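PDB 6LUM: succinate dehydrogenase subunit B from Mycolicibacterium smegmatis MC2 51, which probably relays electrons through its three iron-sulfur clusters, from the flavoprotein subunit towards the membrane subunits, as succinate is oxidised. Local coordinates for residues T27-R32 with Q112-I117; Q44-P49 with Y66-L71; D54-L59 with R94-V99. All coordinates share one frame; numbering follows the deposited sequence.

Contact 1 of 3, residues T27-R32 with Q112-I117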
ATOM      1  N   THR J  27     -36.759  34.519  26.712  1.00 29.30           N
ATOM      2  CA  THR J  27     -37.445  33.747  25.687  1.00 29.30           C
ATOM      3  C   THR J  27     -36.416  33.055  24.807  1.00 29.30           C
ATOM      4  O   THR J  27     -35.415  33.665  24.426  1.00 29.30           O
ATOM      5  CB  THR J  27     -38.340  34.648  24.837  1.00 29.30           C
ATOM      6  OG1 THR J  27     -39.460  35.081  25.614  1.00 29.30           O
ATOM      7  CG2 THR J  27     -38.838  33.914  23.618  1.00 29.30           C
ATOM      8  N   LEU J  28     -36.652  31.784  24.504  1.00 22.47           N
ATOM      9  CA  LEU J  28     -35.828  31.028  23.574  1.00 22.47           C
ATOM     10  C   LEU J  28     -36.613  30.777  22.300  1.00 22.47           C
ATOM     11  O   LEU J  28     -37.837  30.642  22.335  1.00 22.47           O
ATOM     12  CB  LEU J  28     -35.388  29.690  24.167  1.00 22.47           C
ATOM     13  CG  LEU J  28     -34.839  29.652  25.588  1.00 22.47           C
ATOM     14  CD1 LEU J  28     -34.693  28.219  26.016  1.00 22.47           C
ATOM     15  CD2 LEU J  28     -33.513  30.354  25.678  1.00 22.47           C
ATOM     16  N   LYS J  29     -35.911  30.714  21.178  1.00 22.30           N
ATOM     17  CA  LYS J  29     -36.517  30.429  19.885  1.00 22.30           C
ATOM     18  C   LYS J  29     -35.815  29.220  19.296  1.00 22.30           C
ATOM     19  O   LYS J  29     -34.806  29.361  18.605  1.00 22.30           O
ATOM     20  CB  LYS J  29     -36.414  31.624  18.951  1.00 22.30           C
ATOM     21  CG  LYS J  29     -37.615  32.533  18.967  1.00 22.30           C
ATOM     22  CD  LYS J  29     -37.466  33.628  17.945  1.00 22.30           C
ATOM     23  CE  LYS J  29     -37.389  33.052  16.552  1.00 22.30           C
ATOM     24  NZ  LYS J  29     -37.226  34.124  15.536  1.00 22.30           N
ATOM     25  N   ILE J  30     -36.331  28.054  19.550  1.00 18.59           N
ATOM     26  CA  ILE J  30     -35.709  26.839  19.052  1.00 18.59           C
ATOM     27  C   ILE J  30     -36.157  26.657  17.615  1.00 18.59           C
ATOM     28  O   ILE J  30     -37.222  27.135  17.227  1.00 18.59           O
ATOM     29  CB  ILE J  30     -36.091  25.628  19.916  1.00 18.59           C
ATOM     30  CG1 ILE J  30     -35.906  25.936  21.393  1.00 18.59           C
ATOM     31  CG2 ILE J  30     -35.202  24.463  19.591  1.00 18.59           C
ATOM     32  CD1 ILE J  30     -34.514  26.189  21.772  1.00 18.59           C
ATOM     33  N   ALA J  31     -35.342  25.983  16.815  1.00 19.19           N
ATOM     34  CA  ALA J  31     -35.708  25.660  15.441  1.00 19.19           C
ATOM     35  C   ALA J  31     -36.054  24.182  15.389  1.00 19.19           C
ATOM     36  O   ALA J  31     -35.211  23.336  15.094  1.00 19.19           O
ATOM     37  CB  ALA J  31     -34.580  26.006  14.486  1.00 19.19           C
ATOM     38  N   ARG J  32     -37.311  23.864  15.674  1.00 24.04           N
ATOM     39  CA  ARG J  32     -37.729  22.480  15.788  1.00 24.04           C
ATOM     40  C   ARG J  32     -37.842  21.831  14.420  1.00 24.04           C
ATOM     41  O   ARG J  32     -38.181  22.478  13.426  1.00 24.04           O
ATOM     42  CB  ARG J  32     -39.068  22.387  16.512  1.00 24.04           C
ATOM     43  CG  ARG J  32     -39.173  23.273  17.732  1.00 24.04           C
ATOM     44  CD  ARG J  32     -38.390  22.704  18.897  1.00 24.04           C
ATOM     45  NE  ARG J  32     -38.715  21.305  19.129  1.00 24.04           N
ATOM     46  CZ  ARG J  32     -39.752  20.891  19.841  1.00 24.04           C
ATOM     47  NH1 ARG J  32     -40.569  21.766  20.400  1.00 24.04           N
ATOM     48  NH2 ARG J  32     -39.971  19.599  19.997  1.00 24.04           N
ATOM     49  N   GLN J 112     -37.688  42.985  26.098  1.00 57.37           N
ATOM     50  CA  GLN J 112     -37.950  41.559  25.946  1.00 57.37           C
ATOM     51  C   GLN J 112     -36.745  40.892  25.300  1.00 57.37           C
ATOM     52  O   GLN J 112     -36.473  41.098  24.113  1.00 57.37           O
ATOM     53  CB  GLN J 112     -39.210  41.336  25.118  1.00 57.37           C
ATOM     54  CG  GLN J 112     -39.758  39.926  25.216  1.00 57.37           C
ATOM     55  CD  GLN J 112     -41.192  39.828  24.743  1.00 57.37           C
ATOM     56  OE1 GLN J 112     -41.458  39.421  23.613  1.00 57.37           O
ATOM     57  NE2 GLN J 112     -42.126  40.202  25.610  1.00 57.37           N
ATOM     58  N   LEU J 113     -36.018  40.094  26.078  1.00 41.99           N
ATOM     59  CA  LEU J 113     -34.830  39.410  25.593  1.00 41.99           C
ATOM     60  C   LEU J 113     -35.221  38.106  24.913  1.00 41.99           C
ATOM     61  O   LEU J 113     -36.110  37.390  25.380  1.00 41.99           O
ATOM     62  CB  LEU J 113     -33.865  39.139  26.746  1.00 41.99           C
ATOM     63  CG  LEU J 113     -32.601  38.337  26.445  1.00 41.99           C
ATOM     64  CD1 LEU J 113     -31.916  38.842  25.192  1.00 41.99           C
ATOM     65  CD2 LEU J 113     -31.650  38.387  27.632  1.00 41.99           C
ATOM     66  N   THR J 114     -34.558  37.808  23.800  1.00 35.31           N
ATOM     67  CA  THR J 114     -34.828  36.609  23.025  1.00 35.31           C
ATOM     68  C   THR J 114     -33.505  36.010  22.583  1.00 35.31           C
ATOM     69  O   THR J 114     -32.591  36.741  22.198  1.00 35.31           O
ATOM     70  CB  THR J 114     -35.708  36.922  21.812  1.00 35.31           C
ATOM     71  OG1 THR J 114     -36.954  37.463  22.259  1.00 35.31           O
ATOM     72  CG2 THR J 114     -35.972  35.677  20.987  1.00 35.31           C
ATOM     73  N   ILE J 115     -33.403  34.688  22.656  1.00 22.00           N
ATOM     74  CA  ILE J 115     -32.215  33.954  22.253  1.00 22.00           C
ATOM     75  C   ILE J 115     -32.616  32.980  21.164  1.00 22.00           C
ATOM     76  O   ILE J 115     -33.699  32.393  21.214  1.00 22.00           O
ATOM     77  CB  ILE J 115     -31.574  33.229  23.449  1.00 22.00           C
ATOM     78  CG1 ILE J 115     -31.127  34.263  24.470  1.00 22.00           C
ATOM     79  CG2 ILE J 115     -30.402  32.395  23.014  1.00 22.00           C
ATOM     80  CD1 ILE J 115     -30.291  33.717  25.555  1.00 22.00           C
ATOM     81  N   THR J 116     -31.757  32.828  20.168  1.00 16.90           N
ATOM     82  CA  THR J 116     -32.073  32.066  18.971  1.00 16.90           C
ATOM     83  C   THR J 116     -31.134  30.879  18.894  1.00 16.90           C
ATOM     84  O   THR J 116     -29.922  31.058  18.767  1.00 16.90           O
ATOM     85  CB  THR J 116     -31.935  32.945  17.734  1.00 16.90           C
ATOM     86  OG1 THR J 116     -32.841  34.047  17.831  1.00 16.90           O
ATOM     87  CG2 THR J 116     -32.243  32.165  16.498  1.00 16.90           C
ATOM     88  N   ILE J 117     -31.687  29.675  18.959  1.00 12.45           N
ATOM     89  CA  ILE J 117     -30.909  28.447  19.013  1.00 12.45           C
ATOM     90  C   ILE J 117     -31.285  27.596  17.817  1.00 12.45           C
ATOM     91  O   ILE J 117     -32.458  27.532  17.445  1.00 12.45           O
ATOM     92  CB  ILE J 117     -31.160  27.691  20.331  1.00 12.45           C
ATOM     93  CG1 ILE J 117     -31.083  28.659  21.495  1.00 12.45           C
ATOM     94  CG2 ILE J 117     -30.128  26.630  20.542  1.00 12.45           C
ATOM     95  CD1 ILE J 117     -31.699  28.150  22.723  1.00 12.45           C
TER

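Contact 2 of 3, residues Q44-P49 with Y66-L71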
ATOM      1  N   GLN J  44     -40.087  27.657  17.218  1.00 26.53           N
ATOM      2  CA  GLN J  44     -40.986  27.555  18.357  1.00 26.53           C
ATOM      3  C   GLN J  44     -40.403  28.353  19.504  1.00 26.53           C
ATOM      4  O   GLN J  44     -39.220  28.218  19.815  1.00 26.53           O
ATOM      5  CB  GLN J  44     -41.202  26.100  18.776  1.00 26.53           C
ATOM      6  CG  GLN J  44     -42.210  25.941  19.891  1.00 26.53           C
ATOM      7  CD  GLN J  44     -43.147  24.793  19.652  1.00 26.53           C
ATOM      8  OE1 GLN J  44     -43.126  24.175  18.591  1.00 26.53           O
ATOM      9  NE2 GLN J  44     -43.987  24.499  20.633  1.00 26.53           N
ATOM     10  N   SER J  45     -41.229  29.177  20.129  1.00 27.13           N
ATOM     11  CA  SER J  45     -40.771  30.100  21.155  1.00 27.13           C
ATOM     12  C   SER J  45     -41.236  29.636  22.521  1.00 27.13           C
ATOM     13  O   SER J  45     -42.425  29.372  22.718  1.00 27.13           O
ATOM     14  CB  SER J  45     -41.272  31.513  20.880  1.00 27.13           C
ATOM     15  OG  SER J  45     -40.915  32.390  21.928  1.00 27.13           O
ATOM     16  N   PHE J  46     -40.294  29.558  23.458  1.00 24.14           N
ATOM     17  CA  PHE J  46     -40.540  29.168  24.836  1.00 24.14           C
ATOM     18  C   PHE J  46     -40.156  30.307  25.766  1.00 24.14           C
ATOM     19  O   PHE J  46     -39.297  31.123  25.441  1.00 24.14           O
ATOM     20  CB  PHE J  46     -39.736  27.939  25.215  1.00 24.14           C
ATOM     21  CG  PHE J  46     -40.002  26.751  24.356  1.00 24.14           C
ATOM     22  CD1 PHE J  46     -39.175  26.449  23.300  1.00 24.14           C
ATOM     23  CD2 PHE J  46     -41.070  25.923  24.615  1.00 24.14           C
ATOM     24  CE1 PHE J  46     -39.414  25.353  22.517  1.00 24.14           C
ATOM     25  CE2 PHE J  46     -41.306  24.827  23.833  1.00 24.14           C
ATOM     26  CZ  PHE J  46     -40.476  24.543  22.785  1.00 24.14           C
ATOM     27  N   ARG J  47     -40.772  30.344  26.938  1.00 34.90           N
ATOM     28  CA  ARG J  47     -40.458  31.348  27.943  1.00 34.90           C
ATOM     29  C   ARG J  47     -40.007  30.656  29.216  1.00 34.90           C
ATOM     30  O   ARG J  47     -40.794  29.951  29.853  1.00 34.90           O
ATOM     31  CB  ARG J  47     -41.658  32.246  28.226  1.00 34.90           C
ATOM     32  CG  ARG J  47     -41.451  33.163  29.408  1.00 34.90           C
ATOM     33  CD  ARG J  47     -42.570  34.168  29.508  1.00 34.90           C
ATOM     34  NE  ARG J  47     -42.800  34.816  28.224  1.00 34.90           N
ATOM     35  CZ  ARG J  47     -42.167  35.910  27.822  1.00 34.90           C
ATOM     36  NH1 ARG J  47     -42.432  36.436  26.636  1.00 34.90           N
ATOM     37  NH2 ARG J  47     -41.271  36.482  28.613  1.00 34.90           N
ATOM     38  N   VAL J  48     -38.751  30.868  29.592  1.00 29.87           N
ATOM     39  CA  VAL J  48     -38.149  30.171  30.722  1.00 29.87           C
ATOM     40  C   VAL J  48     -37.501  31.188  31.650  1.00 29.87           C
ATOM     41  O   VAL J  48     -37.084  32.258  31.192  1.00 29.87           O
ATOM     42  CB  VAL J  48     -37.123  29.140  30.240  1.00 29.87           C
ATOM     43  CG1 VAL J  48     -37.785  28.133  29.354  1.00 29.87           C
ATOM     44  CG2 VAL J  48     -36.021  29.825  29.492  1.00 29.87           C
ATOM     45  N   PRO J  49     -37.387  30.912  32.945  1.00 30.34           N
ATOM     46  CA  PRO J  49     -36.721  31.857  33.840  1.00 30.34           C
ATOM     47  C   PRO J  49     -35.213  31.703  33.782  1.00 30.34           C
ATOM     48  O   PRO J  49     -34.688  30.603  33.613  1.00 30.34           O
ATOM     49  CB  PRO J  49     -37.261  31.468  35.218  1.00 30.34           C
ATOM     50  CG  PRO J  49     -37.514  30.039  35.095  1.00 30.34           C
ATOM     51  CD  PRO J  49     -37.980  29.795  33.691  1.00 30.34           C
ATOM     52  N   TYR J  66     -39.676  20.461  31.750  1.00 25.44           N
ATOM     53  CA  TYR J  66     -40.998  20.909  32.164  1.00 25.44           C
ATOM     54  C   TYR J  66     -41.924  21.207  30.987  1.00 25.44           C
ATOM     55  O   TYR J  66     -42.965  20.561  30.839  1.00 25.44           O
ATOM     56  CB  TYR J  66     -40.847  22.116  33.084  1.00 25.44           C
ATOM     57  CG  TYR J  66     -39.963  21.800  34.257  1.00 25.44           C
ATOM     58  CD1 TYR J  66     -38.652  22.217  34.291  1.00 25.44           C
ATOM     59  CD2 TYR J  66     -40.432  21.054  35.315  1.00 25.44           C
ATOM     60  CE1 TYR J  66     -37.838  21.920  35.352  1.00 25.44           C
ATOM     61  CE2 TYR J  66     -39.626  20.748  36.383  1.00 25.44           C
ATOM     62  CZ  TYR J  66     -38.330  21.184  36.395  1.00 25.44           C
ATOM     63  OH  TYR J  66     -37.515  20.885  37.459  1.00 25.44           O
ATOM     64  N   LEU J  67     -41.564  22.161  30.132  1.00 25.15           N
ATOM     65  CA  LEU J  67     -42.513  22.611  29.118  1.00 25.15           C
ATOM     66  C   LEU J  67     -42.653  21.601  27.987  1.00 25.15           C
ATOM     67  O   LEU J  67     -43.724  21.026  27.781  1.00 25.15           O
ATOM     68  CB  LEU J  67     -42.082  23.966  28.560  1.00 25.15           C
ATOM     69  CG  LEU J  67     -41.541  24.977  29.559  1.00 25.15           C
ATOM     70  CD1 LEU J  67     -40.853  26.093  28.829  1.00 25.15           C
ATOM     71  CD2 LEU J  67     -42.650  25.516  30.417  1.00 25.15           C
ATOM     72  N   ASP J  68     -41.580  21.381  27.241  1.00 27.53           N
ATOM     73  CA  ASP J  68     -41.558  20.441  26.128  1.00 27.53           C
ATOM     74  C   ASP J  68     -41.068  19.082  26.594  1.00 27.53           C
ATOM     75  O   ASP J  68     -41.268  18.709  27.752  1.00 27.53           O
ATOM     76  CB  ASP J  68     -40.714  20.948  24.965  1.00 27.53           C
ATOM     77  CG  ASP J  68     -41.303  20.557  23.629  1.00 27.53           C
ATOM     78  OD1 ASP J  68     -41.929  19.485  23.561  1.00 27.53           O
ATOM     79  OD2 ASP J  68     -41.158  21.316  22.652  1.00 27.53           O
ATOM     80  N   GLY J  69     -40.463  18.321  25.694  1.00 26.50           N
ATOM     81  CA  GLY J  69     -40.091  16.956  25.986  1.00 26.50           C
ATOM     82  C   GLY J  69     -39.973  16.145  24.724  1.00 26.50           C
ATOM     83  O   GLY J  69     -39.522  14.999  24.746  1.00 26.50           O
ATOM     84  N   THR J  70     -40.354  16.746  23.608  1.00 29.84           N
ATOM     85  CA  THR J  70     -39.919  16.273  22.306  1.00 29.84           C
ATOM     86  C   THR J  70     -38.566  16.861  21.919  1.00 29.84           C
ATOM     87  O   THR J  70     -37.942  16.384  20.968  1.00 29.84           O
ATOM     88  CB  THR J  70     -40.974  16.623  21.251  1.00 29.84           C
ATOM     89  OG1 THR J  70     -42.257  16.183  21.707  1.00 29.84           O
ATOM     90  CG2 THR J  70     -40.689  15.923  19.940  1.00 29.84           C
ATOM     91  N   LEU J  71     -38.087  17.858  22.661  1.00 20.95           N
ATOM     92  CA  LEU J  71     -36.864  18.577  22.323  1.00 20.95           C
ATOM     93  C   LEU J  71     -35.646  17.747  22.694  1.00 20.95           C
ATOM     94  O   LEU J  71     -35.446  17.426  23.867  1.00 20.95           O
ATOM     95  CB  LEU J  71     -36.831  19.917  23.047  1.00 20.95           C
ATOM     96  CG  LEU J  71     -35.540  20.704  22.902  1.00 20.95           C
ATOM     97  CD1 LEU J  71     -35.252  20.942  21.445  1.00 20.95           C
ATOM     98  CD2 LEU J  71     -35.654  22.013  23.622  1.00 20.95           C
TER

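Contact 3 of 3, residues D54-L59 with R94-V99. With FES (Fe2/s2 (inorganic) cluster), chain B.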
ATOM      1  N   ASP J  54     -26.687  31.041  35.446  1.00 30.00           N
ATOM      2  CA  ASP J  54     -27.276  30.058  34.553  1.00 30.00           C
ATOM      3  C   ASP J  54     -26.446  29.948  33.292  1.00 30.00           C
ATOM      4  O   ASP J  54     -25.447  30.642  33.113  1.00 30.00           O
ATOM      5  CB  ASP J  54     -28.717  30.396  34.169  1.00 30.00           C
ATOM      6  CG  ASP J  54     -29.706  30.034  35.243  1.00 30.00           C
ATOM      7  OD1 ASP J  54     -29.420  29.110  36.031  1.00 30.00           O
ATOM      8  OD2 ASP J  54     -30.789  30.648  35.281  1.00 30.00           O
ATOM      9  N   ARG J  55     -26.892  29.057  32.413  1.00 17.81           N
ATOM     10  CA  ARG J  55     -26.283  28.849  31.115  1.00 17.81           C
ATOM     11  C   ARG J  55     -27.351  28.319  30.177  1.00 17.81           C
ATOM     12  O   ARG J  55     -28.404  27.836  30.610  1.00 17.81           O
ATOM     13  CB  ARG J  55     -25.098  27.894  31.206  1.00 17.81           C
ATOM     14  CG  ARG J  55     -23.827  28.579  31.602  1.00 17.81           C
ATOM     15  CD  ARG J  55     -22.986  27.741  32.509  1.00 17.81           C
ATOM     16  NE  ARG J  55     -21.922  28.533  33.112  1.00 17.81           N
ATOM     17  CZ  ARG J  55     -20.736  28.736  32.551  1.00 17.81           C
ATOM     18  NH1 ARG J  55     -19.820  29.467  33.168  1.00 17.81           N
ATOM     19  NH2 ARG J  55     -20.466  28.204  31.373  1.00 17.81           N
ATOM     20  N   LEU J  56     -27.084  28.423  28.880  1.00 11.95           N
ATOM     21  CA  LEU J  56     -28.089  27.982  27.929  1.00 11.95           C
ATOM     22  C   LEU J  56     -28.400  26.508  28.103  1.00 11.95           C
ATOM     23  O   LEU J  56     -29.498  26.067  27.766  1.00 11.95           O
ATOM     24  CB  LEU J  56     -27.644  28.260  26.502  1.00 11.95           C
ATOM     25  CG  LEU J  56     -28.752  28.137  25.475  1.00 11.95           C
ATOM     26  CD1 LEU J  56     -29.870  29.040  25.847  1.00 11.95           C
ATOM     27  CD2 LEU J  56     -28.241  28.499  24.138  1.00 11.95           C
ATOM     28  N   LEU J  57     -27.464  25.733  28.641  1.00  9.53           N
ATOM     29  CA  LEU J  57     -27.762  24.337  28.923  1.00  9.53           C
ATOM     30  C   LEU J  57     -28.791  24.217  30.030  1.00  9.53           C
ATOM     31  O   LEU J  57     -29.704  23.399  29.941  1.00  9.53           O
ATOM     32  CB  LEU J  57     -26.492  23.591  29.299  1.00  9.53           C
ATOM     33  CG  LEU J  57     -26.506  22.099  29.020  1.00  9.53           C
ATOM     34  CD1 LEU J  57     -26.790  21.869  27.564  1.00  9.53           C
ATOM     35  CD2 LEU J  57     -25.191  21.495  29.409  1.00  9.53           C
ATOM     36  N   ASN J  58     -28.665  25.022  31.082  1.00 12.24           N
ATOM     37  CA  ASN J  58     -29.672  25.012  32.132  1.00 12.24           C
ATOM     38  C   ASN J  58     -31.033  25.391  31.581  1.00 12.24           C
ATOM     39  O   ASN J  58     -32.055  24.816  31.969  1.00 12.24           O
ATOM     40  CB  ASN J  58     -29.276  25.961  33.253  1.00 12.24           C
ATOM     41  CG  ASN J  58     -28.015  25.539  33.948  1.00 12.24           C
ATOM     42  OD1 ASN J  58     -27.257  24.725  33.438  1.00 12.24           O
ATOM     43  ND2 ASN J  58     -27.774  26.096  35.120  1.00 12.24           N
ATOM     44  N   LEU J  59     -31.070  26.343  30.651  1.00 13.25           N
ATOM     45  CA  LEU J  59     -32.362  26.762  30.114  1.00 13.25           C
ATOM     46  C   LEU J  59     -32.962  25.703  29.197  1.00 13.25           C
ATOM     47  O   LEU J  59     -34.174  25.462  29.226  1.00 13.25           O
ATOM     48  CB  LEU J  59     -32.222  28.086  29.378  1.00 13.25           C
ATOM     49  CG  LEU J  59     -31.736  29.306  30.144  1.00 13.25           C
ATOM     50  CD1 LEU J  59     -32.319  30.520  29.489  1.00 13.25           C
ATOM     51  CD2 LEU J  59     -32.131  29.251  31.588  1.00 13.25           C
ATOM     52  N   ARG J  94     -21.461  27.922  19.428  1.00 13.59           N
ATOM     53  CA  ARG J  94     -21.104  28.289  20.798  1.00 13.59           C
ATOM     54  C   ARG J  94     -20.786  27.185  21.804  1.00 13.59           C
ATOM     55  O   ARG J  94     -20.089  27.508  22.769  1.00 13.59           O
ATOM     56  CB  ARG J  94     -22.187  29.166  21.414  1.00 13.59           C
ATOM     57  CG  ARG J  94     -22.263  30.576  20.914  1.00 13.59           C
ATOM     58  CD  ARG J  94     -21.047  31.426  21.241  1.00 13.59           C
ATOM     59  NE  ARG J  94     -20.155  31.553  20.096  1.00 13.59           N
ATOM     60  CZ  ARG J  94     -18.989  32.186  20.112  1.00 13.59           C
ATOM     61  NH1 ARG J  94     -18.567  32.762  21.223  1.00 13.59           N
ATOM     62  NH2 ARG J  94     -18.260  32.261  19.010  1.00 13.59           N
ATOM     63  N   LEU J  95     -21.226  25.929  21.675  1.00 24.51           N
ATOM     64  CA  LEU J  95     -21.193  25.047  22.855  1.00 24.51           C
ATOM     65  C   LEU J  95     -22.066  25.537  23.993  1.00 24.51           C
ATOM     66  O   LEU J  95     -21.570  26.129  24.945  1.00 24.51           O
ATOM     67  CB  LEU J  95     -19.785  24.804  23.401  1.00 24.51           C
ATOM     68  CG  LEU J  95     -19.093  23.460  23.273  1.00 24.51           C
ATOM     69  CD1 LEU J  95     -18.957  22.995  21.883  1.00 24.51           C
ATOM     70  CD2 LEU J  95     -17.752  23.640  23.875  1.00 24.51           C
ATOM     71  N   ALA J  96     -23.371  25.306  23.877  1.00 10.78           N
ATOM     72  CA  ALA J  96     -24.387  25.880  24.749  1.00 10.78           C
ATOM     73  C   ALA J  96     -24.082  25.821  26.234  1.00 10.78           C
ATOM     74  O   ALA J  96     -24.720  26.534  27.003  1.00 10.78           O
ATOM     75  CB  ALA J  96     -25.705  25.169  24.507  1.00 10.78           C
ATOM     76  N   CYS J  97     -23.161  24.984  26.676  1.00  8.82           N
ATOM     77  CA  CYS J  97     -22.856  24.921  28.100  1.00  8.82           C
ATOM     78  C   CYS J  97     -22.015  26.086  28.575  1.00  8.82           C
ATOM     79  O   CYS J  97     -21.691  26.143  29.759  1.00  8.82           O
ATOM     80  CB  CYS J  97     -22.123  23.630  28.439  1.00  8.82           C
ATOM     81  SG  CYS J  97     -20.386  23.646  28.081  1.00  8.82           S
ATOM     82  N   LYS J  98     -21.645  27.007  27.693  1.00 10.28           N
ATOM     83  CA  LYS J  98     -20.708  28.056  28.036  1.00 10.28           C
ATOM     84  C   LYS J  98     -21.215  29.462  27.776  1.00 10.28           C
ATOM     85  O   LYS J  98     -20.451  30.409  27.974  1.00 10.28           O
ATOM     86  CB  LYS J  98     -19.405  27.873  27.263  1.00 10.28           C
ATOM     87  CG  LYS J  98     -18.620  26.698  27.694  1.00 10.28           C
ATOM     88  CD  LYS J  98     -17.442  26.505  26.816  1.00 10.28           C
ATOM     89  CE  LYS J  98     -16.236  26.272  27.657  1.00 10.28           C
ATOM     90  NZ  LYS J  98     -15.018  26.207  26.828  1.00 10.28           N
ATOM     91  N   VAL J  99     -22.465  29.639  27.349  1.00 13.33           N
ATOM     92  CA  VAL J  99     -22.875  30.963  26.924  1.00 13.33           C
ATOM     93  C   VAL J  99     -23.083  31.910  28.093  1.00 13.33           C
ATOM     94  O   VAL J  99     -23.184  33.122  27.878  1.00 13.33           O
ATOM     95  CB  VAL J  99     -24.134  30.910  26.062  1.00 13.33           C
ATOM     96  CG1 VAL J  99     -23.981  29.871  24.991  1.00 13.33           C
ATOM     97  CG2 VAL J  99     -25.299  30.656  26.928  1.00 13.33           C
TER
HETATM   98 FE1  FES B 301     -20.215  18.623  27.128  1.00 11.43          FE
HETATM   99 FE2  FES B 301     -21.033  21.481  26.627  1.00 11.43          FE
HETATM  100  S1  FES B 301     -21.892  19.842  27.798  1.00 11.43           S
HETATM  101  S2  FES B 301     -19.231  20.336  26.188  1.00 11.43           S

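Contact 1 of 3, residues T27-R32 with Q112-I117
Ile-30 and Ile-117 lie side by side and point the same way, and their CD1 methyls meet at 3.6 Å. Ile-30 turns to its neighbour through its second torsion: chi2 of -64° swings CD1 until it also touches Ile-117 CB. On the same face Leu-28 runs alongside Ile-115, its CD2 packed on Ile-115 CB, and the Leu-28 and Ile-117 side chains slant across each other, CD2 of the leucine 4.1 Å from Ile-117 CD1. The other face is more polar. There the aliphatic part of Lys-29 passes Thr-114, CD lying 4.0 Å from Thr-114 CG2, and Thr-27 CB faces Thr-114 OG1.

Between the two faces, the parallel strands are joined by a ladder that alternates in direction, as parallel pairing requires. Lys-29 N gives to Ile-115 O at 2.8 Å and Ile-115 N to Thr-27 O at 2.9 Å, while Thr-27 N to Leu-113 O and Ile-117 N to Lys-29 O are longer.

In the beta-grasp sheet of this 2Fe-2S domain, strand 27-32 lies between strands 114-118 and 42-47, bonding to the latter through Leu-28 and Ile-30. Helix 56-67 packs on the leucine-isoleucine face through Leu-56, Leu-60 and Val-63.

Contact 2 of 3, residues Q44-P49 with Y66-L71
Chi1 of -58° sets CG of Phe-46 anti to its own carbonyl carbon and starts the ring towards Asp-68; chi1 of -40° likewise sets the CG of Leu-67 that carries CD1 towards Val-48. Here strand 42-47 in the sheet of the 2Fe-2S domain passes the C-terminal end of helix 56-67. The helix lies across the sheet in the manner of a beta-grasp fold, and this contact joins the edge strand to the last turn of the helix, near the surface.

Leu-67 makes the apolar part with a single methyl. Its CD1 approaches Val-48 CG1 at 3.7 Å, the two side chains crossing at a slant, and rests 4.2 Å from Phe-46 CB; the carbonyl O of Arg-47 lies beside the same methyl. One branch of the leucine therefore spans three consecutive residues of the strand segment.

Asp-68 takes the far end of the phenyl ring. The two side chains cross at about a right angle, with ring and carboxylate planes 53° apart, and the carboxylate oxygen OD2 comes to the ring edge, near its plane, where the slightly positive C-H groups would suit it. That oxygen has a stronger partner in Arg-32, with which it forms a salt bridge. The other oxygen, OD1, turns back to the chain as the acceptor of an Asx turn, receiving Thr-70 N at 3.2 Å from above the carboxylate plane and, weakly, Gly-69 N. With both oxygens occupied in this way, the carboxylate is probably limited in its rotation, and its OD2 stands 3.3 Å from Phe-46 CZ.

Contact 3 of 3, residues D54-L59 with R94-V99
The carbonyl oxygen of Cys-97 receives NH2 of Arg-55 at 2.9 Å, a fairly straight bond of 152° at the hydrogen. The donor lies in the carbonyl plane, on a lone pair, and the oxygen in turn lies close to the guanidinium plane, at the edge of that group. The arginine chain bends at chi2 (143°), which directs CD past this oxygen at 3.4 Å before the guanidinium curls back to it. NH2 also comes close to Lys-98 CA.

Arg-55 stands at the N-cap position of helix 56-67, and the first turn of that helix faces the loop. Leu-57 N gives a weak bond to Ala-96 O, bent to 123° at the hydrogen. Around it the packing is apolar: Leu-56 CB touches both Ala-96 CB and Val-99 CG2, while Leu-57 CD2 reaches Cys-97 CB at 3.9 Å and comes nearly as close to the inorganic sulfur S1. Cys-97 is thus met at its carbonyl by the N-cap arginine and at its CB by Leu-57.

SG of Cys-97 lies 2.7 Å from the iron FE2, long for such a bond. Gly-83 and Ser-84 also line the pocket, and Ala-96 pairs with Asp-85 through the backbone. The cluster loop with Cys-77, Cys-82 and Cys-97 is that of the plant-type ferredoxin site, with Asp-85 where the classical site has a cysteine.

All three contacts belong to the 2Fe-2S domain and lie on one side of the chain's centre, 10 to 15 Å apart from centre to centre. Contact 1 closes a long loop that encloses the other two, whose segments alternate along the chain. Contacts 1 and 2 meet through neighbouring strands 27-32 and 42-47, and the Arg-32 to Asp-68 salt bridge joins them at one end. Contacts 2 and 3 use opposite ends of helix 56-67. Contacts 1 and 3 meet where Leu-56 and Leu-59 pack on Leu-28, and Leu-56 also on Ile-117. Sheet, helix and cluster loop thus form one continuous unit, in which contact 3 alone reaches the cluster directly.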